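Protein FmtA (Staphylococcus aureus, PDB 5ZH8) catalyses the hydrolytic release of D-alanine from wall teichoic acid and lipoteichoic acid, and affects methicillin resistance, autolysis and cell wall structure. Local coordinates at residues A[317-320]-A[324-327]; A[303-308]-A[312-317]. One frame throughout, in Å; residues are numbered along the deposited sequence.

Interaction 1: A[317-320]-A[324-327]; sequences LHEF and QYPD
Segments 317-320 and 324-327 come closest at F320 and Y325, whose CA atoms are 5.0 Å apart, after the chain has left helix 310-318 and reversed through three residues. E319 is the first residue to abandon helical angles. No direct hydrogen bond joins the two backbones; F320 CA instead offers its hydrogen to Y325 O at 3.3 Å, a bent CA-H...O contact with 141° at the hydrogen. F320 also rests CB against D327 O, at 3.7 Å, while its ring turns away from this segment towards R330 and N390. The fuller side-chain contact is E319 with Y325, which cross at about a right angle. E319 CG stands anti to the backbone N (chi1 180°) and the chain continues extended, which brings the carboxylate to the ring edge: E319 OE2 lies in the ring plane, 3.5 Å from Y325 CD2. A glutamate suits this place because its methylenes stand off the ring plane near CD2 while both oxygens find donors, OE2 in T322 OG1 of the intervening turn and OE1 in V396 N. Q324 CB touches E319 OE2 at 3.8 Å; a water linking OE2 to Q324 OE1 is tentative, its OE2 leg being unusually short. A tyrosine suits its buried site because the ring packs on P315, L316 and R330 while OH makes a weak hydrogen bond with K138 NZ. The arrangement is a compact turn following a helix C terminus; in this beta-lactamase-family fold it delivers the chain to 329-330, the edge strand of the large antiparallel sheet.

Interaction 2: A[303-308]-A[312-317]; sequences QQYKLF and ITNPLL
The F308 side chain lies over the inner flank of helix 310-318, where it overlaps I312 and L316. The two segments belong to the connection between consecutive helices 292-303 and 310-318 of the beta-lactamase-family fold: the first helix ends in a Schellman motif, with Y305 as its C' residue at positive phi and K306 N bonded back to Q301 O, and the chain then enters the second. F308 CB lies 3.6 Å from I312 CG2. With CG anti to the carbonyl carbon (chi1 -42°), the ring extends far enough for F308 CE2 to reach L316 CD2 at 3.8 Å. Both partners approach the ring at an oblique slant. A large aromatic suits this buried place because it fills the angle between the helix and helix 129-142, whose L135, K138 and Q139 also touch it. Q303 closes the far end with its aliphatic part, CG lying 3.9 Å from L317 CD1, while its NE2 bonds N356 O; a long amide thus serves apolar packing and a polar partner together. T313 turns its hydroxyl back to S309 O, a bond one turn earlier in the chain, and its CB meets the edge of the Y305 ring, 3.6 Å from CD1. That tyrosine is exposed yet useful, its hydrophobic edge packing on T313 while its polar end reaches N314. The amide of N314 is held through both its polar atoms: ND2 bonds Q397 O, and Y305 OH donates to N314 OD1 over 2.9 Å, meeting a lone pair in the carbonyl plane at a C=O...donor angle of 128°.

Both interactions use helix 310-318 and share L317: interaction 2 packs the loop before the helix against its body, and interaction 1 folds the chain after its end. They touch directly, for Y325 OH and CE2 of interaction 1 pack on L316 CA and P315 CB of interaction 2. Interaction 1 is the more buried, although Q324 is exposed; it mixes carboxylate-to-ring packing with polar links made mainly to residues outside its two segments. Interaction 2 is partly buried and buries more surface, grading from aromatic-aliphatic packing near helix 129-142 to a tyrosine-asparagine hydrogen bond on its outer side.

Interaction 1: A[317-320]-A[324-327]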
loop_
_atom_site.group_PDB
_atom_site.type_symbol
_atom_site.label_atom_id
_atom_site.label_comp_id
_atom_site.label_asym_id
_atom_site.label_seq_id
_atom_site.Cartn_x
_atom_site.Cartn_y
_atom_site.Cartn_z
ATOM N N LEU A 317 13.055 3.401 -26.521
ATOM C CA LEU A 317 13.678 3.433 -25.195
ATOM C C LEU A 317 14.022 4.833 -24.678
ATOM O O LEU A 317 14.102 5.016 -23.462
ATOM C CB LEU A 317 14.960 2.584 -25.175
ATOM C CG LEU A 317 14.861 1.081 -25.479
ATOM C CD1 LEU A 317 16.204 0.417 -25.209
ATOM C CD2 LEU A 317 13.762 0.397 -24.687
ATOM N N HIS A 318 14.267 5.809 -25.557
ATOM C CA HIS A 318 14.857 7.090 -25.106
ATOM C C HIS A 318 14.182 8.398 -25.535
ATOM O O HIS A 318 14.477 9.442 -24.957
ATOM C CB HIS A 318 16.324 7.138 -25.519
ATOM C CG HIS A 318 17.121 5.970 -25.035
ATOM N ND1 HIS A 318 17.117 5.567 -23.720
ATOM C CD2 HIS A 318 17.966 5.135 -25.682
ATOM C CE1 HIS A 318 17.927 4.534 -23.576
ATOM N NE2 HIS A 318 18.455 4.251 -24.751
ATOM N N GLU A 319 13.301 8.362 -26.535
ATOM C CA GLU A 319 12.674 9.586 -27.032
ATOM C C GLU A 319 11.461 9.914 -26.188
ATOM O O GLU A 319 10.580 9.074 -26.029
ATOM C CB GLU A 319 12.258 9.437 -28.501
ATOM C CG GLU A 319 11.589 10.679 -29.087
ATOM C CD GLU A 319 11.315 10.559 -30.574
ATOM O OE1 GLU A 319 12.249 10.298 -31.357
ATOM O OE2 GLU A 319 10.155 10.741 -30.978
ATOM N N PHE A 320 11.410 11.130 -25.649
ATOM C CA PHE A 320 10.212 11.605 -24.959
ATOM C C PHE A 320 10.025 13.102 -25.112
ATOM O O PHE A 320 10.999 13.845 -25.206
ATOM C CB PHE A 320 10.207 11.186 -23.483
ATOM C CG PHE A 320 11.110 11.988 -22.597
ATOM C CD1 PHE A 320 12.485 11.846 -22.674
ATOM C CD2 PHE A 320 10.579 12.841 -21.640
ATOM C CE1 PHE A 320 13.318 12.566 -21.831
ATOM C CE2 PHE A 320 11.403 13.562 -20.795
ATOM C CZ PHE A 320 12.777 13.423 -20.887
ATOM N N GLN A 324 5.547 11.770 -31.467
ATOM C CA GLN A 324 5.483 10.311 -31.447
ATOM C C GLN A 324 5.452 9.760 -30.035
ATOM O O GLN A 324 4.614 8.911 -29.717
ATOM C CB GLN A 324 6.683 9.721 -32.189
ATOM C CG GLN A 324 6.593 8.218 -32.382
ATOM C CD GLN A 324 7.746 7.646 -33.170
ATOM O OE1 GLN A 324 8.594 8.379 -33.683
ATOM N NE2 GLN A 324 7.790 6.326 -33.264
ATOM N N TYR A 325 6.377 10.239 -29.206
ATOM C CA TYR A 325 6.491 9.828 -27.810
ATOM C C TYR A 325 6.316 11.058 -26.914
ATOM O O TYR A 325 7.299 11.597 -26.406
ATOM C CB TYR A 325 7.855 9.185 -27.564
ATOM C CG TYR A 325 8.060 7.897 -28.324
ATOM C CD1 TYR A 325 7.524 6.708 -27.861
ATOM C CD2 TYR A 325 8.787 7.869 -29.509
ATOM C CE1 TYR A 325 7.703 5.522 -28.555
ATOM C CE2 TYR A 325 8.979 6.693 -30.211
ATOM C CZ TYR A 325 8.433 5.518 -29.726
ATOM O OH TYR A 325 8.607 4.331 -30.407
ATOM N N PRO A 326 5.063 11.516 -26.732
ATOM C CA PRO A 326 4.794 12.763 -26.006
ATOM C C PRO A 326 5.077 12.697 -24.512
ATOM O O PRO A 326 5.459 13.700 -23.919
ATOM C CB PRO A 326 3.299 12.988 -26.243
ATOM C CG PRO A 326 2.750 11.628 -26.456
ATOM C CD PRO A 326 3.817 10.881 -27.198
ATOM N N ASP A 327 4.882 11.529 -23.917
ATOM C CA ASP A 327 5.020 11.358 -22.478
ATOM C C ASP A 327 6.234 10.503 -22.171
ATOM O O ASP A 327 6.817 9.888 -23.065
ATOM C CB ASP A 327 3.753 10.705 -21.899
ATOM C CG ASP A 327 2.475 11.449 -22.291
ATOM O OD1 ASP A 327 2.553 12.690 -22.372
ATOM O OD2 ASP A 327 1.425 10.816 -22.560
HETATM O O HOH W 1 9.168 11.312 -33.202
#

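Interaction 2: A[303-308]-A[312-317]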
loop_
_atom_site.group_PDB
_atom_site.type_symbol
_atom_site.label_atom_id
_atom_site.label_comp_id
_atom_site.label_asym_id
_atom_site.label_seq_id
_atom_site.Cartn_x
_atom_site.Cartn_y
_atom_site.Cartn_z
ATOM N N GLN A 303 18.142 -3.583 -25.295
ATOM C CA GLN A 303 19.144 -2.528 -25.404
ATOM C C GLN A 303 20.201 -2.868 -26.448
ATOM O O GLN A 303 20.733 -1.974 -27.106
ATOM C CB GLN A 303 19.814 -2.265 -24.049
ATOM C CG GLN A 303 19.017 -1.355 -23.125
ATOM C CD GLN A 303 19.719 -1.114 -21.805
ATOM O OE1 GLN A 303 20.117 -2.057 -21.120
ATOM N NE2 GLN A 303 19.872 0.150 -21.438
ATOM N N GLN A 304 20.502 -4.155 -26.591
ATOM C CA GLN A 304 21.454 -4.633 -27.600
ATOM C C GLN A 304 20.815 -4.945 -28.962
ATOM O O GLN A 304 21.405 -5.641 -29.778
ATOM C CB GLN A 304 22.167 -5.870 -27.069
ATOM C CG GLN A 304 23.111 -5.560 -25.925
ATOM C CD GLN A 304 23.477 -6.781 -25.109
ATOM O OE1 GLN A 304 22.908 -7.866 -25.277
ATOM N NE2 GLN A 304 24.437 -6.611 -24.210
ATOM N N TYR A 305 19.610 -4.432 -29.196
ATOM C CA TYR A 305 18.937 -4.526 -30.493
ATOM C C TYR A 305 18.621 -5.953 -30.924
ATOM O O TYR A 305 18.852 -6.323 -32.068
ATOM C CB TYR A 305 19.756 -3.802 -31.565
ATOM C CG TYR A 305 20.216 -2.437 -31.115
ATOM C CD1 TYR A 305 19.294 -1.475 -30.724
ATOM C CD2 TYR A 305 21.563 -2.112 -31.072
ATOM C CE1 TYR A 305 19.700 -0.230 -30.307
ATOM C CE2 TYR A 305 21.978 -0.867 -30.656
ATOM C CZ TYR A 305 21.042 0.069 -30.281
ATOM O OH TYR A 305 21.456 1.306 -29.865
ATOM N N LYS A 306 18.042 -6.739 -30.028
ATOM C CA LYS A 306 17.685 -8.113 -30.321
ATOM C C LYS A 306 16.254 -8.298 -30.730
ATOM O O LYS A 306 15.901 -9.322 -31.222
ATOM C CB LYS A 306 17.983 -9.023 -29.158
ATOM C CG LYS A 306 19.398 -9.536 -29.141
ATOM C CD LYS A 306 19.462 -10.942 -28.592
ATOM C CE LYS A 306 20.797 -11.196 -27.920
ATOM N NZ LYS A 306 20.770 -12.368 -27.013
ATOM N N LEU A 307 15.410 -7.336 -30.460
ATOM C CA LEU A 307 14.023 -7.403 -30.930
ATOM C C LEU A 307 13.759 -6.467 -32.095
ATOM O O LEU A 307 12.954 -6.782 -32.964
ATOM C CB LEU A 307 13.049 -7.053 -29.809
ATOM C CG LEU A 307 12.857 -8.084 -28.714
ATOM C CD1 LEU A 307 11.704 -7.612 -27.845
ATOM C CD2 LEU A 307 12.589 -9.474 -29.275
ATOM N N PHE A 308 14.400 -5.299 -32.080
ATOM C CA PHE A 308 14.266 -4.325 -33.150
ATOM C C PHE A 308 15.623 -3.733 -33.525
ATOM O O PHE A 308 16.579 -3.781 -32.745
ATOM C CB PHE A 308 13.329 -3.187 -32.736
ATOM C CG PHE A 308 12.093 -3.633 -32.003
ATOM C CD1 PHE A 308 11.024 -4.212 -32.687
ATOM C CD2 PHE A 308 11.986 -3.454 -30.632
ATOM C CE1 PHE A 308 9.879 -4.600 -32.017
ATOM C CE2 PHE A 308 10.842 -3.837 -29.958
ATOM C CZ PHE A 308 9.789 -4.413 -30.651
ATOM N N ILE A 312 14.440 1.702 -34.504
ATOM C CA ILE A 312 13.192 1.445 -33.771
ATOM C C ILE A 312 13.437 1.476 -32.256
ATOM O O ILE A 312 12.690 2.118 -31.513
ATOM C CB ILE A 312 12.558 0.090 -34.174
ATOM C CG1 ILE A 312 12.214 0.066 -35.673
ATOM C CG2 ILE A 312 11.315 -0.209 -33.340
ATOM C CD1 ILE A 312 11.220 1.114 -36.114
ATOM N N THR A 313 14.490 0.794 -31.813
ATOM C CA THR A 313 14.763 0.627 -30.392
ATOM C C THR A 313 15.110 1.938 -29.684
ATOM O O THR A 313 14.592 2.208 -28.600
ATOM C CB THR A 313 15.915 -0.363 -30.158
ATOM O OG1 THR A 313 15.587 -1.635 -30.734
ATOM C CG2 THR A 313 16.189 -0.522 -28.669
ATOM N N ASN A 314 15.984 2.744 -30.283
ATOM C CA ASN A 314 16.480 3.944 -29.603
ATOM C C ASN A 314 15.357 4.907 -29.192
ATOM O O ASN A 314 15.268 5.281 -28.018
ATOM C CB ASN A 314 17.534 4.672 -30.438
ATOM C CG ASN A 314 18.809 3.867 -30.619
ATOM O OD1 ASN A 314 19.084 2.919 -29.876
ATOM N ND2 ASN A 314 19.593 4.240 -31.633
ATOM N N PRO A 315 14.481 5.300 -30.139
ATOM C CA PRO A 315 13.367 6.172 -29.751
ATOM C C PRO A 315 12.397 5.500 -28.782
ATOM O O PRO A 315 11.942 6.137 -27.827
ATOM C CB PRO A 315 12.655 6.473 -31.076
ATOM C CG PRO A 315 13.588 6.041 -32.150
ATOM C CD PRO A 315 14.452 4.978 -31.576
ATOM N N LEU A 316 12.090 4.228 -29.025
ATOM C CA LEU A 316 11.233 3.466 -28.130
ATOM C C LEU A 316 11.745 3.563 -26.697
ATOM O O LEU A 316 10.970 3.803 -25.780
ATOM C CB LEU A 316 11.161 2.000 -28.573
ATOM C CG LEU A 316 10.502 0.993 -27.625
ATOM C CD1 LEU A 316 9.067 1.397 -27.327
ATOM C CD2 LEU A 316 10.596 -0.402 -28.244
ATOM N N LEU A 317 13.055 3.401 -26.521
ATOM C CA LEU A 317 13.678 3.433 -25.195
ATOM C C LEU A 317 14.022 4.833 -24.678
ATOM O O LEU A 317 14.102 5.016 -23.462
ATOM C CB LEU A 317 14.960 2.584 -25.175
ATOM C CG LEU A 317 14.861 1.081 -25.479
ATOM C CD1 LEU A 317 16.204 0.417 -25.209
ATOM C CD2 LEU A 317 13.762 0.397 -24.687
#